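Side-chain contacts in glutamine synthetase (Helicobacter pylori, PDB 5ZLI), which belongs to the glutamine synthetase family, forming an assembly of twelve subunits in which each chain joins a beta-grasp domain to a larger catalytic domain: residues K120-L125 and F235-E240; V251-A256 and K261-M266; F303-L308 and L342-N347; R316-F321 and K437-E442. All blocks are in the same frame, centred on the assembly; numbering follows the deposited sequence.

Contact 1 of 4, residues K120-L125 and F235-E240; sequences KALQHL and FGDLVE
The carboxylate of Asp237 is met at one oxygen by a leucine methyl: Leu122 CD2 sits 3.5 Å from Asp237 OD1, and the two side chains cross at about a right angle. The same oxygen faces the start of a helix, where it accepts weak bonds from Val239 N and Glu240 N, the second nearly straight at 172°. CG of Asp237 lies between its own N and carbonyl carbon (chi1 80°), which folds the short acid back over these amides. The carboxylate of Glu240 answers it: OE2 takes Asp237 N on the anti side, 28° out of the carboxylate plane, at 3.1 Å. This reciprocal pair is a capping box, placed where strand 228-237 of the catalytic domain passes into helix 238-258. Asp suits the N-cap because its carboxylate is just long enough to reach the first unbonded amides, while Glu has the extra carbon needed to reach back. Beside the box the contact is apolar, with Leu122 CB 4.2 Å from Leu238 CB. Leucine fits both places, for helix 114-128 turns Leu122 toward the junction and buried Leu238 also packs against Ala118, Phe136 and Phe381.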
# COMPACT_ATOMS: atom_id res chain seq x y z
N LYS B 120 -23.60 -20.40 -55.84
CA LYS B 120 -24.89 -20.45 -56.51
C LYS B 120 -25.31 -19.06 -56.99
O LYS B 120 -26.00 -18.94 -58.02
CB LYS B 120 -25.91 -21.07 -55.54
CG LYS B 120 -25.65 -22.57 -55.34
CD LYS B 120 -26.59 -23.25 -54.36
CE LYS B 120 -28.03 -22.83 -54.54
NZ LYS B 120 -28.51 -22.97 -55.93
N ALA B 121 -24.83 -18.00 -56.33
CA ALA B 121 -25.16 -16.64 -56.75
C ALA B 121 -24.34 -16.20 -57.94
O ALA B 121 -24.81 -15.41 -58.76
CB ALA B 121 -24.96 -15.66 -55.61
N LEU B 122 -23.06 -16.58 -57.98
CA LEU B 122 -22.22 -16.29 -59.13
C LEU B 122 -22.51 -17.23 -60.29
O LEU B 122 -22.26 -16.87 -61.44
CB LEU B 122 -20.74 -16.35 -58.75
CG LEU B 122 -19.71 -16.22 -59.87
CD1 LEU B 122 -19.78 -14.88 -60.58
CD2 LEU B 122 -18.32 -16.46 -59.30
N GLN B 123 -23.05 -18.42 -60.02
CA GLN B 123 -23.37 -19.27 -61.15
C GLN B 123 -24.71 -18.91 -61.78
O GLN B 123 -24.88 -19.08 -62.99
CB GLN B 123 -23.30 -20.74 -60.72
CG GLN B 123 -21.89 -21.37 -60.88
CD GLN B 123 -20.74 -20.68 -60.09
OE1 GLN B 123 -20.87 -19.57 -59.55
NE2 GLN B 123 -19.60 -21.36 -60.03
N HIS B 124 -25.65 -18.38 -60.99
CA HIS B 124 -26.90 -17.87 -61.56
C HIS B 124 -26.66 -16.78 -62.58
O HIS B 124 -27.51 -16.59 -63.45
CB HIS B 124 -27.85 -17.33 -60.48
CG HIS B 124 -29.03 -16.57 -61.03
ND1 HIS B 124 -29.15 -15.20 -60.92
CD2 HIS B 124 -30.11 -16.99 -61.72
CE1 HIS B 124 -30.27 -14.81 -61.51
NE2 HIS B 124 -30.87 -15.88 -62.01
N LEU B 125 -25.55 -16.05 -62.50
CA LEU B 125 -25.27 -15.00 -63.49
C LEU B 125 -24.76 -15.60 -64.80
O LEU B 125 -25.27 -15.27 -65.88
CB LEU B 125 -24.28 -13.98 -62.93
CG LEU B 125 -23.71 -12.85 -63.83
CD1 LEU B 125 -24.82 -11.94 -64.40
CD2 LEU B 125 -22.63 -12.03 -63.11
N PHE B 235 -9.32 -6.54 -56.42
CA PHE B 235 -10.60 -7.08 -56.87
C PHE B 235 -10.54 -8.59 -57.00
O PHE B 235 -9.48 -9.16 -57.27
CB PHE B 235 -11.01 -6.50 -58.23
CG PHE B 235 -11.64 -5.13 -58.16
CD1 PHE B 235 -10.99 -4.06 -57.58
CD2 PHE B 235 -12.91 -4.91 -58.73
CE1 PHE B 235 -11.58 -2.80 -57.54
CE2 PHE B 235 -13.50 -3.66 -58.70
CZ PHE B 235 -12.83 -2.60 -58.10
N GLY B 236 -11.68 -9.24 -56.78
CA GLY B 236 -11.82 -10.66 -57.06
C GLY B 236 -13.24 -11.01 -57.44
O GLY B 236 -14.18 -10.23 -57.20
N ASP B 237 -13.41 -12.21 -58.03
CA ASP B 237 -14.74 -12.71 -58.34
C ASP B 237 -15.51 -12.96 -57.04
O ASP B 237 -14.95 -12.99 -55.95
CB ASP B 237 -14.66 -13.94 -59.24
CG ASP B 237 -14.36 -15.24 -58.49
OD1 ASP B 237 -15.24 -15.74 -57.74
OD2 ASP B 237 -13.24 -15.79 -58.70
N LEU B 238 -16.82 -13.17 -57.18
CA LEU B 238 -17.70 -13.00 -56.04
C LEU B 238 -17.25 -13.85 -54.87
O LEU B 238 -17.09 -13.36 -53.75
CB LEU B 238 -19.15 -13.32 -56.40
CG LEU B 238 -20.08 -12.96 -55.22
CD1 LEU B 238 -21.32 -12.27 -55.74
CD2 LEU B 238 -20.43 -14.12 -54.29
N VAL B 239 -17.01 -15.14 -55.09
CA VAL B 239 -16.58 -15.99 -53.99
C VAL B 239 -15.17 -15.63 -53.53
O VAL B 239 -14.91 -15.42 -52.34
CB VAL B 239 -16.67 -17.48 -54.39
CG1 VAL B 239 -16.08 -18.38 -53.29
CG2 VAL B 239 -18.11 -17.85 -54.80
N GLU B 240 -14.23 -15.56 -54.49
CA GLU B 240 -12.83 -15.26 -54.18
C GLU B 240 -12.66 -13.95 -53.43
O GLU B 240 -11.80 -13.84 -52.56
CB GLU B 240 -12.03 -15.27 -55.48
CG GLU B 240 -10.57 -15.01 -55.38
CD GLU B 240 -10.08 -14.45 -56.68
OE1 GLU B 240 -8.85 -14.39 -56.89
OE2 GLU B 240 -10.95 -14.09 -57.51

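Contact 2 of 4, residues V251-A256 and K261-M266; sequences VVKMVA and KTATFM
Lys261 lies against the end of helix 238-258 with the base of its side chain beside the carbonyl oxygen of Ala256. Its CB is 3.2 Å from Ala256 O and its CG 3.6 Å from that oxygen. The chain then bends at chi2 (-136°) and runs away from the helix, until NZ reaches a salt bridge with Asp146. Lysine suits the place, its aliphatic base resting on backbone while its charge is probably neutralised by that salt bridge. Ala256 O is also gripped by Lys261 N, a 2.7 Å hydrogen bond with the donor tilted 27° from the carbonyl plane. The chain has turned back, and strand 262-264 runs nearly antiparallel to the helix segment, at 158°, with the axes 6.6 Å apart. So close an approach calls for small residues: Ala263 CB meets Ala256 CB at 3.7 Å and also packs on Lys253 CG. Farther along, Val252 CG2 touches Phe265 CE1 at 3.3 Å, the methyl approaching the ring obliquely. Thr262 points away from the helix, and its OG1 bonds Tyr479 of a second subunit, while Lys253 NZ bonds Cys481 O of that subunit. This helix-turn-strand unit at the sheet thus receives a neighbour's C-terminal tail, consistent with the helical thong that links subunits in bacterial type I glutamine synthetases.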
# COMPACT_ATOMS: atom_id res chain seq x y z
N VAL B 251 -5.88 -12.16 -40.72
CA VAL B 251 -4.47 -11.77 -40.74
C VAL B 251 -4.24 -10.56 -39.87
O VAL B 251 -3.20 -10.43 -39.23
CB VAL B 251 -3.98 -11.54 -42.18
CG1 VAL B 251 -2.60 -10.94 -42.17
CG2 VAL B 251 -3.94 -12.85 -42.93
N VAL B 252 -5.12 -9.58 -39.95
CA VAL B 252 -4.94 -8.43 -39.08
C VAL B 252 -5.24 -8.81 -37.63
O VAL B 252 -4.50 -8.42 -36.72
CB VAL B 252 -5.75 -7.23 -39.60
CG1 VAL B 252 -5.82 -7.25 -41.12
CG2 VAL B 252 -7.09 -7.25 -39.05
N LYS B 253 -6.27 -9.62 -37.38
CA LYS B 253 -6.60 -9.98 -36.00
C LYS B 253 -5.43 -10.67 -35.32
O LYS B 253 -5.11 -10.41 -34.15
CB LYS B 253 -7.83 -10.89 -35.93
CG LYS B 253 -9.12 -10.14 -35.52
CD LYS B 253 -10.35 -11.03 -35.66
CE LYS B 253 -10.70 -11.33 -37.07
NZ LYS B 253 -12.07 -11.85 -37.14
N MET B 254 -4.75 -11.51 -36.07
CA MET B 254 -3.68 -12.31 -35.54
C MET B 254 -2.39 -11.54 -35.46
O MET B 254 -1.48 -11.95 -34.73
CB MET B 254 -3.56 -13.53 -36.39
CG MET B 254 -4.60 -14.56 -36.06
SD MET B 254 -4.23 -15.21 -34.45
CE MET B 254 -2.94 -16.35 -34.91
N VAL B 255 -2.23 -10.52 -36.31
CA VAL B 255 -1.03 -9.69 -36.29
C VAL B 255 -1.14 -8.63 -35.22
O VAL B 255 -0.19 -8.41 -34.47
CB VAL B 255 -0.75 -9.09 -37.67
CG1 VAL B 255 0.21 -7.91 -37.56
CG2 VAL B 255 -0.16 -10.17 -38.55
N ALA B 256 -2.29 -7.97 -35.14
CA ALA B 256 -2.61 -7.23 -33.92
C ALA B 256 -2.27 -8.05 -32.68
O ALA B 256 -1.74 -7.52 -31.70
CB ALA B 256 -4.08 -6.81 -33.91
N LYS B 261 -1.84 -6.74 -29.12
CA LYS B 261 -3.02 -5.88 -29.22
C LYS B 261 -4.28 -6.67 -29.59
O LYS B 261 -4.33 -7.91 -29.52
CB LYS B 261 -2.76 -4.79 -30.27
CG LYS B 261 -1.33 -4.22 -30.24
CD LYS B 261 -1.33 -2.74 -30.36
CE LYS B 261 0.00 -2.16 -29.97
NZ LYS B 261 -0.28 -0.74 -29.60
N THR B 262 -5.33 -5.98 -29.97
CA THR B 262 -6.59 -6.64 -30.26
C THR B 262 -7.29 -5.84 -31.32
O THR B 262 -7.43 -4.62 -31.18
CB THR B 262 -7.46 -6.78 -29.00
OG1 THR B 262 -8.81 -7.09 -29.38
CG2 THR B 262 -7.39 -5.51 -28.14
N ALA B 263 -7.69 -6.50 -32.39
CA ALA B 263 -8.28 -5.86 -33.56
C ALA B 263 -9.79 -6.03 -33.55
O ALA B 263 -10.33 -6.79 -32.77
CB ALA B 263 -7.68 -6.45 -34.83
N THR B 264 -10.46 -5.28 -34.42
CA THR B 264 -11.89 -5.47 -34.68
C THR B 264 -12.24 -4.87 -36.02
O THR B 264 -11.67 -3.84 -36.41
CB THR B 264 -12.83 -4.84 -33.62
OG1 THR B 264 -14.19 -4.78 -34.12
CG2 THR B 264 -12.41 -3.46 -33.27
N PHE B 265 -13.15 -5.53 -36.74
CA PHE B 265 -13.74 -4.88 -37.90
C PHE B 265 -15.18 -4.40 -37.64
O PHE B 265 -15.87 -4.04 -38.60
CB PHE B 265 -13.72 -5.81 -39.09
CG PHE B 265 -12.35 -6.12 -39.61
CD1 PHE B 265 -11.53 -7.00 -38.94
CD2 PHE B 265 -11.93 -5.64 -40.83
CE1 PHE B 265 -10.32 -7.33 -39.45
CE2 PHE B 265 -10.72 -5.98 -41.34
CZ PHE B 265 -9.91 -6.82 -40.66
N MET B 266 -15.60 -4.31 -36.35
CA MET B 266 -16.98 -3.94 -36.02
C MET B 266 -17.31 -2.51 -36.47
O MET B 266 -16.48 -1.61 -36.36
CB MET B 266 -17.25 -4.09 -34.51
CG MET B 266 -16.68 -3.03 -33.57
SD MET B 266 -16.96 -3.36 -31.80
CE MET B 266 -18.70 -3.10 -31.70

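Contact 3 of 4, residues F303-L308 and L342-N347; sequences FALHFL and LTYSAN
Leu308 and Tyr344 cross obliquely, and the branched end of the leucine rests on the flat of the ring. One methyl does the work: Leu308 CD2 stands 3.8 Å from the centroid of the Tyr344 ring and 29° off its normal, a CH-pi contact over one face. The methyl is displaced toward the root of the ring, since its nearest ring atom is Tyr344 CG at 3.4 Å, and the phenol end is left for another partner. Leu305, one turn earlier on the same side of helix 302-313, adds a looser touch. Its CD2 comes obliquely to Tyr344 CE2 at 4.5 Å, so the two leucines meet different parts of one ring.

Torsions explain the fit. Leu308 carries CG opposite its backbone N (chi1 167°), which sends the isobutyl group out toward the strand. Tyr344 has CG between its N and carbonyl carbon (chi1 56°), swinging the ring across to meet it. The hydroxyl donates to Gly399 O, which ties down the far end of the ring and gives the polar tip of a buried residue a partner. Tyrosine therefore suits this place twice over, offering a broad apolar face to the helix and a donor to a loop.

Leu308 also packs on Val353 of the adjoining strand 351-355 and on Phe366 of strand 366-368, the next one on. What results is a helix laid against a beta-sheet, as in the alpha/beta core of the glutamine synthetase catalytic domain, with leucines of the helix bearing on an aromatic residue of strand 341-346.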
# COMPACT_ATOMS: atom_id res chain seq x y z
N PHE B 303 -26.56 -0.69 -68.85
CA PHE B 303 -26.49 -1.94 -68.11
C PHE B 303 -26.12 -1.70 -66.65
O PHE B 303 -26.76 -2.24 -65.74
CB PHE B 303 -25.47 -2.86 -68.79
CG PHE B 303 -25.34 -4.21 -68.15
CD1 PHE B 303 -26.23 -5.22 -68.44
CD2 PHE B 303 -24.31 -4.46 -67.26
CE1 PHE B 303 -26.11 -6.48 -67.85
CE2 PHE B 303 -24.19 -5.72 -66.66
CZ PHE B 303 -25.09 -6.72 -66.96
N ALA B 304 -25.08 -0.89 -66.41
CA ALA B 304 -24.66 -0.56 -65.04
C ALA B 304 -25.71 0.26 -64.31
O ALA B 304 -25.93 0.06 -63.11
CB ALA B 304 -23.33 0.17 -65.05
N LEU B 305 -26.33 1.23 -64.98
CA LEU B 305 -27.31 2.06 -64.28
C LEU B 305 -28.55 1.28 -63.91
O LEU B 305 -29.18 1.57 -62.89
CB LEU B 305 -27.71 3.26 -65.13
CG LEU B 305 -26.76 4.44 -65.09
CD1 LEU B 305 -26.98 5.25 -66.34
CD2 LEU B 305 -27.06 5.25 -63.86
N HIS B 306 -28.93 0.30 -64.74
CA HIS B 306 -30.00 -0.61 -64.37
C HIS B 306 -29.57 -1.51 -63.22
O HIS B 306 -30.34 -1.73 -62.28
CB HIS B 306 -30.45 -1.41 -65.60
CG HIS B 306 -31.23 -0.61 -66.60
ND1 HIS B 306 -32.12 0.38 -66.24
CD2 HIS B 306 -31.22 -0.63 -67.96
CE1 HIS B 306 -32.63 0.93 -67.33
NE2 HIS B 306 -32.10 0.33 -68.38
N PHE B 307 -28.33 -1.98 -63.24
CA PHE B 307 -27.79 -2.67 -62.08
C PHE B 307 -27.95 -1.83 -60.80
O PHE B 307 -28.48 -2.31 -59.78
CB PHE B 307 -26.32 -3.01 -62.33
CG PHE B 307 -25.70 -3.84 -61.27
CD1 PHE B 307 -25.32 -3.29 -60.07
CD2 PHE B 307 -25.46 -5.18 -61.49
CE1 PHE B 307 -24.74 -4.05 -59.12
CE2 PHE B 307 -24.87 -5.94 -60.53
CZ PHE B 307 -24.51 -5.38 -59.35
N LEU B 308 -27.52 -0.57 -60.84
CA LEU B 308 -27.60 0.30 -59.67
C LEU B 308 -29.03 0.51 -59.20
O LEU B 308 -29.29 0.59 -57.99
CB LEU B 308 -26.95 1.65 -59.98
CG LEU B 308 -27.24 2.75 -58.96
CD1 LEU B 308 -26.57 2.39 -57.67
CD2 LEU B 308 -26.75 4.11 -59.46
N LEU B 342 -29.98 7.08 -49.92
CA LEU B 342 -29.75 6.08 -50.97
C LEU B 342 -29.77 6.72 -52.36
O LEU B 342 -30.70 6.54 -53.15
CB LEU B 342 -30.80 4.98 -50.86
CG LEU B 342 -30.72 4.00 -49.71
CD1 LEU B 342 -32.01 3.20 -49.65
CD2 LEU B 342 -29.51 3.10 -49.94
N THR B 343 -28.68 7.40 -52.69
CA THR B 343 -28.53 7.96 -54.03
C THR B 343 -27.09 7.75 -54.48
O THR B 343 -26.24 7.29 -53.72
CB THR B 343 -28.93 9.44 -54.09
OG1 THR B 343 -29.99 9.69 -53.15
CG2 THR B 343 -29.44 9.79 -55.48
N TYR B 344 -26.82 8.08 -55.73
CA TYR B 344 -25.48 7.97 -56.30
C TYR B 344 -24.97 9.36 -56.67
O TYR B 344 -25.75 10.29 -56.90
CB TYR B 344 -25.51 7.03 -57.54
CG TYR B 344 -26.52 7.45 -58.63
CD1 TYR B 344 -27.90 7.24 -58.45
CD2 TYR B 344 -26.12 8.08 -59.81
CE1 TYR B 344 -28.82 7.63 -59.42
CE2 TYR B 344 -27.04 8.47 -60.78
CZ TYR B 344 -28.39 8.24 -60.58
OH TYR B 344 -29.31 8.63 -61.53
N SER B 345 -23.64 9.50 -56.69
CA SER B 345 -23.01 10.74 -57.14
C SER B 345 -21.52 10.49 -57.33
O SER B 345 -20.92 9.72 -56.58
CB SER B 345 -23.23 11.89 -56.15
OG SER B 345 -24.59 12.28 -56.16
N ALA B 346 -20.95 11.14 -58.33
CA ALA B 346 -19.51 11.06 -58.51
C ALA B 346 -18.83 11.92 -57.46
O ALA B 346 -19.29 13.03 -57.15
CB ALA B 346 -19.12 11.49 -59.92
N ASN B 347 -17.74 11.40 -56.91
CA ASN B 347 -16.92 12.13 -55.96
C ASN B 347 -17.68 12.50 -54.68
O ASN B 347 -17.38 13.52 -54.04
CB ASN B 347 -16.36 13.39 -56.62
CG ASN B 347 -15.97 13.15 -58.05
OD1 ASN B 347 -15.23 12.21 -58.35
ND2 ASN B 347 -16.56 13.92 -58.96

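Contact 4 of 4, residues R316-F321 and K437-E442; sequences RGLAAF and KQYLKE
Phe321 overlaps Leu440, the two side chains coming from opposite directions: ring atom CE2 lies 3.6 Å from Leu440 CD1, the methyl approaching obliquely. The setting is helix-to-helix packing in the catalytic domain, where helix 315-322 is joined by the short, weakly bonded turn of helix at 438-441. Both residues have CG opposite the carbonyl carbon, chi1 being -57° in Phe321 and -65° in Leu440, which carries each group across the gap between the backbones. The Phe321 ring belongs to a larger aromatic cluster, meeting Phe446 edge-to-face and also touching the ring of Tyr454. A flat, wholly apolar ring suits such a place, and leucine supplies a compact branched group to fill in beside it.

Tyr439 makes the second point of contact. Its CG sits between the backbone N and carbonyl carbon (chi1 67°), and the ring reaches toward the middle of helix 315-322. Leu440 packs on one face of this ring, its CG 3.4 Å above the plane and offset toward the rim, while His314 stacks with the same ring. The hydroxyl arrives beside Gly317 and Leu318, with Tyr439 OH 4.2 Å from Gly317 C. Leu318 lies alongside and also packs on Ala383 and Ile384 of helix 377-393. No hydrogen bond crosses here: Tyr439 OH stops 3.9 Å from Leu318 N and 4.2 Å from Leu318 CD1.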
# COMPACT_ATOMS: atom_id res chain seq x y z
N ARG B 316 -33.08 -1.18 -48.93
CA ARG B 316 -33.49 -1.29 -47.53
C ARG B 316 -33.58 -2.74 -47.07
O ARG B 316 -33.30 -3.04 -45.90
CB ARG B 316 -34.80 -0.53 -47.26
CG ARG B 316 -34.67 0.92 -47.61
CD ARG B 316 -35.24 1.83 -46.55
NE ARG B 316 -36.37 1.31 -45.78
CZ ARG B 316 -36.75 1.81 -44.60
NH1 ARG B 316 -36.09 2.83 -44.07
NH2 ARG B 316 -37.78 1.30 -43.95
N GLY B 317 -34.00 -3.66 -47.94
CA GLY B 317 -33.98 -5.06 -47.57
C GLY B 317 -32.60 -5.69 -47.66
O GLY B 317 -32.28 -6.58 -46.87
N LEU B 318 -31.79 -5.24 -48.63
CA LEU B 318 -30.40 -5.69 -48.74
C LEU B 318 -29.57 -5.36 -47.51
O LEU B 318 -28.59 -6.06 -47.21
CB LEU B 318 -29.76 -5.10 -50.00
CG LEU B 318 -28.43 -5.72 -50.48
CD1 LEU B 318 -28.60 -7.15 -50.75
CD2 LEU B 318 -27.92 -5.06 -51.77
N ALA B 319 -29.95 -4.32 -46.76
CA ALA B 319 -29.18 -3.95 -45.58
C ALA B 319 -29.07 -5.10 -44.60
O ALA B 319 -28.07 -5.21 -43.90
CB ALA B 319 -29.81 -2.74 -44.89
N ALA B 320 -30.07 -5.98 -44.56
CA ALA B 320 -30.06 -7.18 -43.72
C ALA B 320 -28.90 -8.13 -44.00
O ALA B 320 -28.55 -8.95 -43.13
CB ALA B 320 -31.40 -7.90 -43.85
N PHE B 321 -28.30 -8.11 -45.18
CA PHE B 321 -27.14 -8.96 -45.35
C PHE B 321 -25.83 -8.21 -45.34
O PHE B 321 -24.80 -8.80 -44.98
CB PHE B 321 -27.23 -9.75 -46.66
CG PHE B 321 -28.46 -10.58 -46.77
CD1 PHE B 321 -28.52 -11.81 -46.16
CD2 PHE B 321 -29.55 -10.14 -47.51
CE1 PHE B 321 -29.66 -12.60 -46.26
CE2 PHE B 321 -30.69 -10.92 -47.62
CZ PHE B 321 -30.74 -12.15 -47.01
N LYS B 437 -38.34 -10.48 -50.83
CA LYS B 437 -37.36 -11.53 -50.80
C LYS B 437 -37.25 -12.24 -52.12
O LYS B 437 -36.43 -13.15 -52.26
CB LYS B 437 -37.73 -12.50 -49.67
CG LYS B 437 -39.23 -12.54 -49.38
CD LYS B 437 -39.57 -13.45 -48.20
CE LYS B 437 -41.08 -13.57 -47.97
NZ LYS B 437 -41.45 -14.26 -46.69
N GLN B 438 -37.99 -11.78 -53.13
CA GLN B 438 -38.10 -12.59 -54.34
C GLN B 438 -36.86 -12.50 -55.21
O GLN B 438 -36.44 -13.50 -55.79
CB GLN B 438 -39.36 -12.22 -55.13
CG GLN B 438 -39.94 -13.40 -55.89
CD GLN B 438 -40.20 -14.61 -54.98
OE1 GLN B 438 -39.66 -15.70 -55.21
NE2 GLN B 438 -41.01 -14.41 -53.95
N TYR B 439 -36.25 -11.33 -55.31
CA TYR B 439 -35.08 -11.21 -56.16
C TYR B 439 -33.92 -12.06 -55.67
O TYR B 439 -32.99 -12.30 -56.44
CB TYR B 439 -34.64 -9.76 -56.24
CG TYR B 439 -34.13 -9.25 -54.94
CD1 TYR B 439 -35.00 -8.79 -53.97
CD2 TYR B 439 -32.77 -9.25 -54.66
CE1 TYR B 439 -34.53 -8.32 -52.77
CE2 TYR B 439 -32.29 -8.80 -53.45
CZ TYR B 439 -33.18 -8.33 -52.51
OH TYR B 439 -32.71 -7.87 -51.30
N LEU B 440 -33.94 -12.49 -54.41
CA LEU B 440 -32.95 -13.43 -53.91
C LEU B 440 -33.32 -14.88 -54.22
O LEU B 440 -32.43 -15.72 -54.40
CB LEU B 440 -32.81 -13.28 -52.41
CG LEU B 440 -32.26 -11.94 -52.00
CD1 LEU B 440 -32.61 -11.66 -50.54
CD2 LEU B 440 -30.75 -12.05 -52.23
N LYS B 441 -34.63 -15.19 -54.29
CA LYS B 441 -35.08 -16.57 -54.43
C LYS B 441 -35.00 -17.07 -55.85
O LYS B 441 -35.24 -18.26 -56.08
CB LYS B 441 -36.49 -16.73 -53.87
CG LYS B 441 -36.44 -16.80 -52.37
CD LYS B 441 -37.56 -17.59 -51.76
CE LYS B 441 -38.70 -16.68 -51.38
NZ LYS B 441 -39.85 -17.43 -50.82
N GLU B 442 -34.68 -16.19 -56.80
CA GLU B 442 -34.49 -16.59 -58.18
C GLU B 442 -33.49 -17.75 -58.21
O GLU B 442 -32.44 -17.68 -57.58
CB GLU B 442 -33.93 -15.40 -58.97
CG GLU B 442 -34.96 -14.27 -59.24
CD GLU B 442 -34.31 -12.91 -59.58
OE1 GLU B 442 -34.99 -12.00 -60.11
OE2 GLU B 442 -33.10 -12.75 -59.28

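In the fold
From the N terminus, contact 1 closes first, bringing strand 228-237 and the start of helix 238-258 back to helix 114-128 across about 110 residues. Contact 2 follows in series as a short local turn near the other end of helix 238-258, its centre about 27 Å from that of contact 1. Contacts 3 and 4 then cross: 303-308 opens, 316-321 opens next, 342-347 closes contact 3, and 437-442 closes contact 4. The pair touches where Leu342 CD1 lies 4.1 Å from Arg316 CG. Contact 4 also meets contact 1, through His124 and Glu442. Contacts 1, 2 and 3 reach the same mixed sheet, whereas contact 4 joins helices.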